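Local coordinates for protein concanavalin B (Canavalia ensiformis, PDB 6CAF) that may act as a carbohydrate-binding seed protein, and is a chitinase-like member of glycosyl hydrolase family 18, at residues Asp154-Val159 / Phe210-Asn215; Glu67-Glu72 / Ala123-Glu128; Gln272-Leu277 / Thr282-Ile287; Asn51-Val56 / Trp290-Asp295. One frame throughout, in Å; residues are numbered along the deposited sequence.

Interaction 1: Asp154-Val159 / Phe210-Asn215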
# COMPACT_ATOMS: atom_id res chain seq x y z
N ASP A 154 -6.35 0.66 0.60
CA ASP A 154 -6.17 1.67 -0.44
C ASP A 154 -7.56 2.21 -0.82
O ASP A 154 -8.08 2.00 -1.93
CB ASP A 154 -5.41 1.13 -1.65
CG ASP A 154 -4.83 2.19 -2.53
OD1 ASP A 154 -5.19 3.38 -2.39
OD2 ASP A 154 -4.04 1.83 -3.43
N ILE A 155 -8.17 2.87 0.15
CA ILE A 155 -9.57 3.22 0.05
C ILE A 155 -9.69 4.59 -0.58
O ILE A 155 -9.73 5.62 0.10
CB ILE A 155 -10.26 3.13 1.42
CG1 ILE A 155 -10.00 1.76 2.10
CG2 ILE A 155 -11.74 3.44 1.32
CD1 ILE A 155 -10.32 0.57 1.25
N GLN A 156 -9.68 4.61 -1.91
CA GLN A 156 -9.59 5.85 -2.63
C GLN A 156 -10.86 6.21 -3.37
O GLN A 156 -11.08 7.38 -3.69
CB GLN A 156 -8.34 5.92 -3.50
CG GLN A 156 -7.94 4.77 -4.30
CD GLN A 156 -6.88 5.10 -5.28
OE1 GLN A 156 -7.16 5.67 -6.32
NE2 GLN A 156 -5.64 4.78 -4.95
N LYS A 157 -11.68 5.21 -3.62
CA LYS A 157 -12.89 5.36 -4.39
C LYS A 157 -13.89 4.30 -3.93
O LYS A 157 -14.37 3.51 -4.74
CB LYS A 157 -12.56 5.21 -5.89
CG LYS A 157 -13.70 5.59 -6.80
CD LYS A 157 -13.58 5.01 -8.21
CE LYS A 157 -13.31 3.50 -8.25
NZ LYS A 157 -14.18 2.65 -7.39
N PRO A 158 -14.22 4.29 -2.62
CA PRO A 158 -15.23 3.40 -2.12
C PRO A 158 -16.61 3.89 -2.45
O PRO A 158 -16.78 5.04 -2.84
CB PRO A 158 -15.03 3.44 -0.62
CG PRO A 158 -14.64 4.88 -0.40
CD PRO A 158 -13.74 5.20 -1.57
N VAL A 159 -17.60 3.04 -2.24
CA VAL A 159 -18.96 3.52 -2.36
C VAL A 159 -19.11 4.71 -1.43
O VAL A 159 -19.53 5.81 -1.84
CB VAL A 159 -19.97 2.43 -1.98
CG1 VAL A 159 -21.38 3.00 -1.98
CG2 VAL A 159 -19.85 1.21 -2.90
N PHE A 210 0.75 5.20 4.05
CA PHE A 210 1.36 5.52 2.77
C PHE A 210 0.58 6.68 2.16
O PHE A 210 -0.48 6.48 1.57
CB PHE A 210 1.29 4.28 1.87
CG PHE A 210 2.11 3.12 2.34
CD1 PHE A 210 1.61 2.21 3.24
CD2 PHE A 210 3.41 2.96 1.90
CE1 PHE A 210 2.38 1.14 3.66
CE2 PHE A 210 4.18 1.90 2.33
CZ PHE A 210 3.68 1.00 3.24
N VAL A 211 1.07 7.90 2.35
CA VAL A 211 0.31 9.06 1.95
C VAL A 211 0.51 9.29 0.45
O VAL A 211 1.64 9.39 -0.02
CB VAL A 211 0.77 10.28 2.74
CG1 VAL A 211 -0.01 11.51 2.31
CG2 VAL A 211 0.59 10.07 4.24
N ARG A 212 -0.60 9.41 -0.27
CA ARG A 212 -0.54 9.55 -1.72
C ARG A 212 -0.33 11.00 -2.13
O ARG A 212 -1.28 11.78 -2.25
CB ARG A 212 -1.80 8.97 -2.36
CG ARG A 212 -1.93 7.48 -2.15
CD ARG A 212 -3.12 6.88 -2.86
NE ARG A 212 -4.32 7.03 -2.10
CZ ARG A 212 -5.30 7.87 -2.36
NH1 ARG A 212 -5.26 8.67 -3.40
NH2 ARG A 212 -6.34 7.91 -1.55
N PHE A 213 0.93 11.34 -2.32
CA PHE A 213 1.32 12.71 -2.65
C PHE A 213 1.29 12.91 -4.18
O PHE A 213 2.29 13.24 -4.79
CB PHE A 213 2.73 13.04 -2.10
CG PHE A 213 2.79 13.14 -0.60
CD1 PHE A 213 2.32 14.25 0.07
CD2 PHE A 213 3.35 12.14 0.15
CE1 PHE A 213 2.42 14.37 1.44
CE2 PHE A 213 3.45 12.25 1.51
CZ PHE A 213 2.95 13.35 2.16
N TYR A 214 0.13 12.71 -4.78
CA TYR A 214 0.02 12.91 -6.21
C TYR A 214 -1.46 13.02 -6.56
O TYR A 214 -2.34 12.67 -5.75
CB TYR A 214 0.72 11.77 -6.99
CG TYR A 214 0.23 10.37 -6.71
CD1 TYR A 214 0.69 9.67 -5.64
CD2 TYR A 214 -0.63 9.71 -7.58
CE1 TYR A 214 0.24 8.38 -5.38
CE2 TYR A 214 -1.02 8.39 -7.37
CZ TYR A 214 -0.60 7.74 -6.24
OH TYR A 214 -1.02 6.44 -5.99
N ASN A 215 -1.71 13.51 -7.76
CA ASN A 215 -3.06 13.82 -8.21
C ASN A 215 -3.79 14.78 -7.25
O ASN A 215 -5.00 14.72 -7.09
CB ASN A 215 -3.83 12.52 -8.53
CG ASN A 215 -3.20 11.72 -9.72
OD1 ASN A 215 -2.51 12.28 -10.62
ND2 ASN A 215 -3.44 10.39 -9.72
O HOH W 1 -3.37 5.21 -6.92
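Gln156 carries its CG between the backbone N and the carbonyl carbon (chi1 44°), and the chain of Arg212 bends at chi3 (-83°); together these torsions lay the amide and the guanidinium over each other as a stack. The two planes lie at 23° to each other. Within it, Gln156 CB sits over one guanidinium face, toward its rim, and comes to 3.4 Å from Arg212 NH2. Asp154 adds charge from an oblique direction. Its OD1 forms a long salt bridge to Arg212 NE at 3.8 Å. The oxygen lies well out of the guanidinium plane, and no N-H points at it. Arg212 NE bonds Ala187 O instead. Asp154 OD1 is held by Gln156 NE2, in an almost straight bond of 3.0 Å that lies in the amide plane. The same NE2 donates to a water at 3.0 Å. That water in turn donates to Tyr214 OH at 2.8 Å, and Tyr214 OH also bonds Glu250. Replacing Arg212 by a leucine would probably leave Ala187 O without this donor and Asp154 without its nearby positive charge. Both segments sit at the C-terminal ends of barrel strands, 150-154 and 208-212, where TIM barrels carry their active site. Judged by the DxxDxDxE signature of family 18, Gln156 probably occupies the place of the catalytic glutamate of active chitinases.

Interaction 2: Glu67-Glu72 / Ala123-Glu128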
# COMPACT_ATOMS: atom_id res chain seq x y z
N GLU A 67 -23.55 -7.96 0.23
CA GLU A 67 -24.07 -9.28 -0.16
C GLU A 67 -23.01 -10.15 -0.82
O GLU A 67 -23.32 -11.16 -1.44
CB GLU A 67 -25.29 -9.15 -1.06
CG GLU A 67 -26.51 -8.55 -0.37
CD GLU A 67 -26.93 -9.34 0.86
OE1 GLU A 67 -27.92 -10.10 0.77
OE2 GLU A 67 -26.26 -9.21 1.92
N ILE A 68 -21.76 -9.75 -0.68
CA ILE A 68 -20.66 -10.52 -1.25
C ILE A 68 -20.02 -11.34 -0.12
O ILE A 68 -19.17 -10.87 0.64
CB ILE A 68 -19.69 -9.60 -1.96
CG1 ILE A 68 -20.46 -8.82 -3.06
CG2 ILE A 68 -18.57 -10.44 -2.55
CD1 ILE A 68 -19.62 -7.91 -3.91
N ARG A 69 -20.47 -12.58 -0.01
CA ARG A 69 -20.13 -13.42 1.12
C ARG A 69 -18.67 -13.89 1.04
O ARG A 69 -17.99 -14.04 2.06
CB ARG A 69 -21.12 -14.61 1.17
CG ARG A 69 -20.91 -15.63 2.26
CD ARG A 69 -21.67 -15.23 3.48
NE ARG A 69 -21.58 -16.19 4.57
CZ ARG A 69 -21.49 -15.84 5.84
NH1 ARG A 69 -21.48 -14.54 6.16
NH2 ARG A 69 -21.40 -16.76 6.76
N LYS A 70 -18.20 -14.11 -0.18
CA LYS A 70 -16.86 -14.62 -0.41
C LYS A 70 -16.21 -13.86 -1.53
O LYS A 70 -16.26 -14.27 -2.69
CB LYS A 70 -16.88 -16.10 -0.77
CG LYS A 70 -15.51 -16.74 -0.64
CD LYS A 70 -15.52 -18.24 -0.92
CE LYS A 70 -14.13 -18.83 -0.73
NZ LYS A 70 -14.11 -20.32 -0.81
N PRO A 71 -15.61 -12.70 -1.22
CA PRO A 71 -15.03 -11.90 -2.27
C PRO A 71 -14.04 -12.67 -3.14
O PRO A 71 -13.27 -13.49 -2.64
CB PRO A 71 -14.34 -10.77 -1.51
CG PRO A 71 -15.18 -10.61 -0.29
CD PRO A 71 -15.61 -12.00 0.07
N GLU A 72 -14.10 -12.41 -4.43
CA GLU A 72 -13.21 -13.05 -5.37
C GLU A 72 -12.16 -12.08 -5.87
O GLU A 72 -12.43 -10.90 -6.11
CB GLU A 72 -14.00 -13.61 -6.54
CG GLU A 72 -13.12 -14.36 -7.52
CD GLU A 72 -12.50 -15.65 -6.95
OE1 GLU A 72 -11.47 -15.66 -6.18
OE2 GLU A 72 -13.05 -16.71 -7.30
N ALA A 123 -18.28 -5.74 8.35
CA ALA A 123 -16.87 -5.50 8.64
C ALA A 123 -16.27 -6.67 9.40
O ALA A 123 -15.11 -7.03 9.16
CB ALA A 123 -16.72 -4.20 9.43
N LYS A 124 -17.02 -7.25 10.35
CA LYS A 124 -16.53 -8.44 11.02
C LYS A 124 -16.45 -9.65 10.08
O LYS A 124 -15.43 -10.36 10.04
CB LYS A 124 -17.39 -8.75 12.25
CG LYS A 124 -17.05 -10.03 12.98
CD LYS A 124 -15.60 -10.06 13.43
CE LYS A 124 -15.35 -11.27 14.31
NZ LYS A 124 -13.90 -11.42 14.61
N ASP A 125 -17.48 -9.86 9.28
CA ASP A 125 -17.49 -10.96 8.33
C ASP A 125 -16.26 -10.84 7.40
O ASP A 125 -15.57 -11.83 7.11
CB ASP A 125 -18.73 -10.94 7.43
CG ASP A 125 -20.03 -11.26 8.10
OD1 ASP A 125 -20.04 -11.79 9.21
OD2 ASP A 125 -21.06 -11.01 7.43
N LEU A 126 -16.01 -9.65 6.88
CA LEU A 126 -14.92 -9.43 5.95
C LEU A 126 -13.57 -9.60 6.65
O LEU A 126 -12.64 -10.18 6.07
CB LEU A 126 -15.06 -8.05 5.29
CG LEU A 126 -14.04 -7.73 4.22
CD1 LEU A 126 -14.10 -8.68 3.05
CD2 LEU A 126 -14.19 -6.29 3.74
N ALA A 127 -13.44 -9.07 7.86
CA ALA A 127 -12.19 -9.27 8.57
C ALA A 127 -11.90 -10.75 8.77
O ALA A 127 -10.76 -11.21 8.60
CB ALA A 127 -12.26 -8.55 9.91
N GLU A 128 -12.92 -11.51 9.14
CA GLU A 128 -12.76 -12.95 9.30
C GLU A 128 -12.39 -13.62 7.99
O GLU A 128 -11.53 -14.50 7.95
CB GLU A 128 -14.04 -13.57 9.88
CG GLU A 128 -14.23 -13.26 11.37
CD GLU A 128 -13.27 -14.01 12.26
OE1 GLU A 128 -13.04 -15.23 12.01
OE2 GLU A 128 -12.78 -13.46 13.27
O HOH W 2 -20.97 -11.96 4.86
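Pro71 lays its ring against the end of Leu126, with Pro71 CG 4.0 Å from Leu126 CD1. The two side chains cross at a slant, and both also rest on Phe64 of strand 55-64. This is the apolar floor of the contact. Nearer the solvent, Arg69 starts out pointing away from the helix. A bend at chi2 (89°) brings its guanidinium back toward Asp125. The carboxylate meets the guanidinium at its edge, and the two planes are close to perpendicular (87°). Arg69 NH1 and Asp125 OD2 are 3.8 Å apart, which makes a long salt bridge with no direct hydrogen bond. A water closes the gap: it accepts from Arg69 NH1 at 2.9 Å and donates to Asp125 OD2 at 2.7 Å. The loop has a further hold on helix 120-135 through Ile68 O, which bonds Tyr122 OH. The disulfide Cys66-Cys118 ties the residue just before the loop segment to the chain shortly before helix 120-135. Here the loop after the second strand of a (beta/alpha)8 barrel folds against the helix that follows the third.

Interaction 3: Gln272-Leu277 / Thr282-Ile287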
# COMPACT_ATOMS: atom_id res chain seq x y z
N GLN A 272 16.13 17.28 -2.88
CA GLN A 272 15.25 18.44 -2.68
C GLN A 272 14.13 18.19 -1.70
O GLN A 272 13.59 19.14 -1.17
CB GLN A 272 14.58 18.90 -3.99
CG GLN A 272 15.49 19.36 -5.11
CD GLN A 272 14.73 19.75 -6.37
OE1 GLN A 272 13.55 20.15 -6.33
NE2 GLN A 272 15.39 19.61 -7.50
N VAL A 273 13.69 16.93 -1.55
CA VAL A 273 12.49 16.64 -0.78
C VAL A 273 12.80 15.93 0.53
O VAL A 273 12.57 16.50 1.61
CB VAL A 273 11.48 15.83 -1.62
CG1 VAL A 273 10.25 15.47 -0.78
CG2 VAL A 273 11.09 16.62 -2.86
N LEU A 274 13.36 14.73 0.47
CA LEU A 274 13.54 13.97 1.67
C LEU A 274 14.31 14.68 2.80
O LEU A 274 13.91 14.56 3.97
CB LEU A 274 14.18 12.61 1.37
CG LEU A 274 13.37 11.64 0.50
CD1 LEU A 274 14.14 10.35 0.30
CD2 LEU A 274 11.99 11.35 1.07
N PRO A 275 15.40 15.40 2.47
CA PRO A 275 16.14 16.01 3.57
C PRO A 275 15.35 17.01 4.38
O PRO A 275 15.73 17.34 5.51
CB PRO A 275 17.32 16.70 2.87
CG PRO A 275 17.47 15.93 1.59
CD PRO A 275 16.07 15.62 1.19
N TYR A 276 14.26 17.48 3.80
CA TYR A 276 13.52 18.58 4.34
C TYR A 276 12.17 18.20 4.91
O TYR A 276 11.36 19.06 5.20
CB TYR A 276 13.38 19.66 3.26
CG TYR A 276 14.70 20.19 2.84
CD1 TYR A 276 15.48 20.85 3.73
CD2 TYR A 276 15.21 19.96 1.57
CE1 TYR A 276 16.72 21.35 3.36
CE2 TYR A 276 16.45 20.42 1.20
CZ TYR A 276 17.21 21.12 2.11
OH TYR A 276 18.44 21.60 1.77
N LEU A 277 11.92 16.91 5.05
CA LEU A 277 10.65 16.49 5.66
C LEU A 277 10.71 16.66 7.16
O LEU A 277 11.61 16.13 7.80
CB LEU A 277 10.41 15.02 5.34
CG LEU A 277 10.20 14.68 3.87
CD1 LEU A 277 10.04 13.19 3.72
CD2 LEU A 277 9.05 15.46 3.25
N THR A 282 12.50 10.54 12.85
CA THR A 282 11.66 9.71 13.67
C THR A 282 10.42 9.17 12.98
O THR A 282 9.89 8.19 13.43
CB THR A 282 11.21 10.43 14.95
OG1 THR A 282 10.56 11.65 14.60
CG2 THR A 282 12.43 10.74 15.83
N ARG A 283 9.97 9.79 11.89
CA ARG A 283 8.70 9.40 11.30
C ARG A 283 8.81 8.78 9.92
O ARG A 283 7.91 8.07 9.50
CB ARG A 283 7.74 10.59 11.23
CG ARG A 283 7.46 11.21 12.58
CD ARG A 283 6.84 10.27 13.59
NE ARG A 283 5.64 9.63 13.11
CZ ARG A 283 4.44 10.21 13.13
NH1 ARG A 283 4.28 11.44 13.61
NH2 ARG A 283 3.38 9.57 12.65
N TYR A 284 9.88 9.09 9.17
CA TYR A 284 9.98 8.66 7.78
C TYR A 284 10.43 7.20 7.70
O TYR A 284 11.53 6.84 8.17
CB TYR A 284 10.96 9.54 7.03
CG TYR A 284 11.37 9.04 5.68
CD1 TYR A 284 10.55 9.14 4.58
CD2 TYR A 284 12.60 8.44 5.51
CE1 TYR A 284 10.93 8.65 3.34
CE2 TYR A 284 12.99 7.95 4.29
CZ TYR A 284 12.17 8.06 3.21
OH TYR A 284 12.54 7.58 1.98
N ALA A 285 9.61 6.37 7.04
CA ALA A 285 9.90 4.98 6.84
C ALA A 285 10.35 4.64 5.43
O ALA A 285 11.03 3.62 5.20
CB ALA A 285 8.69 4.14 7.20
N GLY A 286 9.95 5.44 4.45
CA GLY A 286 10.29 5.10 3.07
C GLY A 286 9.26 5.61 2.10
O GLY A 286 8.54 6.60 2.36
N ILE A 287 9.20 4.93 0.96
CA ILE A 287 8.35 5.34 -0.11
C ILE A 287 7.59 4.14 -0.66
O ILE A 287 8.04 2.99 -0.51
CB ILE A 287 9.12 6.03 -1.25
CG1 ILE A 287 10.08 5.10 -1.93
CG2 ILE A 287 9.83 7.29 -0.74
CD1 ILE A 287 10.77 5.71 -3.15
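Tyr284 gives up the most surface here, followed by Leu274 and then Leu277. The two leucines meet the tyrosine at different places along its length. Leu274 takes the outer end and crosses the side chain at about a right angle. Its CD1 lies 3.6 Å from Tyr284 OH, and its CD2 lies 3.7 Å from Tyr284 CE1. Leu277 takes the inner part, where its CD1 approaches Tyr284 CD1 at 4.2 Å. The ring reaches the leucines because CG of Tyr284 stands opposite the backbone N (chi1 168°). One ring face carries Gly286 N, 3.5 Å above the plane and over the centre. The hydroxyl is buried, but it is satisfied by a hydrogen bond with Thr30 OG1. Trp233 of helix 227-239 and Leu249 of strand 247-252 also touch both Tyr284 and Leu277. With an alanine in place of Tyr284, the methyl groups of Leu274 and Leu277 would probably lose part of their packing surface, and Thr30 would lose its hydroxyl partner. The contact joins the turn that follows helix 266-273 to the start of strand 284-290. It belongs to the apolar layer between strands and outer helices that is characteristic of a (beta/alpha)8 barrel.

Interaction 4: Asn51-Val56 / Trp290-Asp295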
# COMPACT_ATOMS: atom_id res chain seq x y z
N ASN A 51 15.10 -7.39 -5.48
CA ASN A 51 15.63 -6.90 -4.22
C ASN A 51 15.40 -5.41 -4.01
O ASN A 51 15.97 -4.84 -3.09
CB ASN A 51 17.11 -7.23 -4.03
CG ASN A 51 17.31 -8.50 -3.25
OD1 ASN A 51 17.75 -8.48 -2.10
ND2 ASN A 51 16.97 -9.60 -3.86
N ASN A 52 14.59 -4.78 -4.87
CA ASN A 52 14.35 -3.35 -4.71
C ASN A 52 13.32 -3.02 -3.65
O ASN A 52 13.28 -1.88 -3.21
CB ASN A 52 13.87 -2.74 -6.03
CG ASN A 52 14.97 -2.59 -7.06
OD1 ASN A 52 16.01 -3.21 -6.98
ND2 ASN A 52 14.73 -1.74 -8.02
N TYR A 53 12.51 -4.01 -3.29
CA TYR A 53 11.30 -3.77 -2.53
C TYR A 53 11.28 -4.54 -1.22
O TYR A 53 11.60 -5.74 -1.16
CB TYR A 53 10.09 -4.19 -3.35
CG TYR A 53 10.08 -3.67 -4.77
CD1 TYR A 53 9.97 -2.31 -5.04
CD2 TYR A 53 10.22 -4.54 -5.84
CE1 TYR A 53 9.95 -1.83 -6.33
CE2 TYR A 53 10.18 -4.06 -7.13
CZ TYR A 53 10.04 -2.72 -7.38
OH TYR A 53 9.94 -2.26 -8.67
N LYS A 54 10.90 -3.85 -0.17
CA LYS A 54 10.60 -4.49 1.10
C LYS A 54 9.16 -4.96 1.25
O LYS A 54 8.90 -5.86 2.03
CB LYS A 54 10.94 -3.56 2.26
CG LYS A 54 10.89 -4.17 3.65
CD LYS A 54 12.22 -4.40 4.30
CE LYS A 54 12.00 -4.92 5.72
NZ LYS A 54 10.78 -4.32 6.34
N ILE A 55 8.27 -4.33 0.51
CA ILE A 55 6.84 -4.59 0.58
C ILE A 55 6.29 -4.63 -0.85
O ILE A 55 6.59 -3.73 -1.63
CB ILE A 55 6.11 -3.49 1.38
CG1 ILE A 55 6.57 -3.48 2.84
CG2 ILE A 55 4.62 -3.63 1.23
CD1 ILE A 55 6.13 -2.26 3.61
N VAL A 56 5.48 -5.63 -1.13
CA VAL A 56 4.71 -5.68 -2.37
C VAL A 56 3.24 -5.76 -1.99
O VAL A 56 2.82 -6.63 -1.22
CB VAL A 56 5.11 -6.88 -3.25
CG1 VAL A 56 4.26 -6.96 -4.49
CG2 VAL A 56 6.57 -6.78 -3.61
N TRP A 290 3.58 3.70 -7.09
CA TRP A 290 2.49 3.35 -7.98
C TRP A 290 3.06 3.47 -9.40
O TRP A 290 3.34 4.60 -9.83
CB TRP A 290 1.30 4.30 -7.80
CG TRP A 290 0.23 4.02 -8.79
CD1 TRP A 290 -0.06 4.76 -9.88
CD2 TRP A 290 -0.58 2.85 -8.85
NE1 TRP A 290 -1.04 4.11 -10.65
CE2 TRP A 290 -1.40 2.95 -10.00
CE3 TRP A 290 -0.79 1.77 -7.99
CZ2 TRP A 290 -2.33 1.96 -10.35
CZ3 TRP A 290 -1.73 0.79 -8.34
CH2 TRP A 290 -2.49 0.89 -9.50
N ASN A 291 3.30 2.38 -10.14
CA ASN A 291 3.17 0.98 -9.79
C ASN A 291 4.37 0.22 -10.38
O ASN A 291 5.33 0.84 -10.90
CB ASN A 291 1.85 0.42 -10.30
CG ASN A 291 1.74 0.50 -11.82
OD1 ASN A 291 2.60 1.02 -12.51
ND2 ASN A 291 0.66 -0.07 -12.33
N ARG A 292 4.36 -1.10 -10.30
CA ARG A 292 5.49 -1.88 -10.73
C ARG A 292 5.78 -1.63 -12.23
O ARG A 292 6.95 -1.47 -12.60
CB ARG A 292 5.26 -3.35 -10.45
CG ARG A 292 6.33 -4.27 -11.00
CD ARG A 292 7.72 -4.03 -10.45
NE ARG A 292 8.59 -5.06 -10.96
CZ ARG A 292 9.86 -4.94 -11.33
NH1 ARG A 292 10.53 -3.87 -11.01
NH2 ARG A 292 10.47 -5.94 -11.97
N GLN A 293 4.75 -1.60 -13.06
CA GLN A 293 4.94 -1.34 -14.49
C GLN A 293 5.71 -0.05 -14.70
O GLN A 293 6.68 0.00 -15.49
CB GLN A 293 3.58 -1.24 -15.20
CG GLN A 293 3.65 -0.84 -16.66
CD GLN A 293 2.32 -0.60 -17.33
OE1 GLN A 293 1.26 -0.75 -16.76
NE2 GLN A 293 2.40 -0.22 -18.60
N ALA A 294 5.27 1.02 -14.05
CA ALA A 294 5.91 2.30 -14.24
C ALA A 294 7.35 2.30 -13.72
O ALA A 294 8.23 2.92 -14.32
CB ALA A 294 5.08 3.39 -13.59
N ASP A 295 7.57 1.59 -12.61
CA ASP A 295 8.92 1.50 -12.04
C ASP A 295 9.86 0.77 -12.98
O ASP A 295 10.99 1.20 -13.21
CB ASP A 295 8.85 0.82 -10.69
CG ASP A 295 10.09 0.99 -9.86
OD1 ASP A 295 10.89 1.89 -10.16
OD2 ASP A 295 10.25 0.25 -8.87
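Tyr53 OH forms two hydrogen bonds with helix 292-298, one as donor and one as acceptor. It donates to Asp295 OD2 over a short 2.5 Å. The oxygen is met on its anti side, 32° out of the carboxylate plane. It accepts from Arg292 NH1 at 2.9 Å, in a bent bond (145°). Both partners lie near the plane of the Tyr53 ring, at its edge. The guanidinium and carboxylate are each turned steeply against that ring. Arg292 gets there through a bend at chi2 (61°). Second partners fix the two charged groups: Thr47 OG1 for Arg292 NE, and Ser301 OG for Asp295 OD2. All three side chains are buried. In the fold, Tyr53 stands just before strand 55-64, the second of the TIM barrel. Arg292 and Asp295 lie just after its last strand, 284-290. The peptide bond between Trp290 and Asn291 is cis, as is usual at this tryptophan in family 18. Asn291 is the N-cap of the helix, with its OD1 accepting from Ala294 N at 3.1 Å. Packing adds to the polar contacts. Asn52 CB sits over the centre of one Tyr53 ring face, and Ile32 and Val34 of strand 31-36 also touch Tyr53.

In the fold
All four interactions belong to one (beta/alpha)8 barrel. Interaction 4 spans the longest stretch of chain, and the other three fall between its two segments. Within it they follow in the order 2, 1, 3. Interactions 1, 3 and 4 all reach the barrel sheet. Interactions 1 and 4 have centres about 17 Å apart and touch, where Tyr214 OH meets Trp290 CB and Phe210 meets Ile55. Strand 284-290 starts in interaction 3 and leads into the helix of interaction 4. Interaction 2 lies across the chain's centre from interactions 3 and 4, its centre about 36 Å from that of interaction 3. Interaction 1 lies at the C-terminal strand ends, where the family has its active site, and interactions 2 and 3 lie in the outer layer of the barrel.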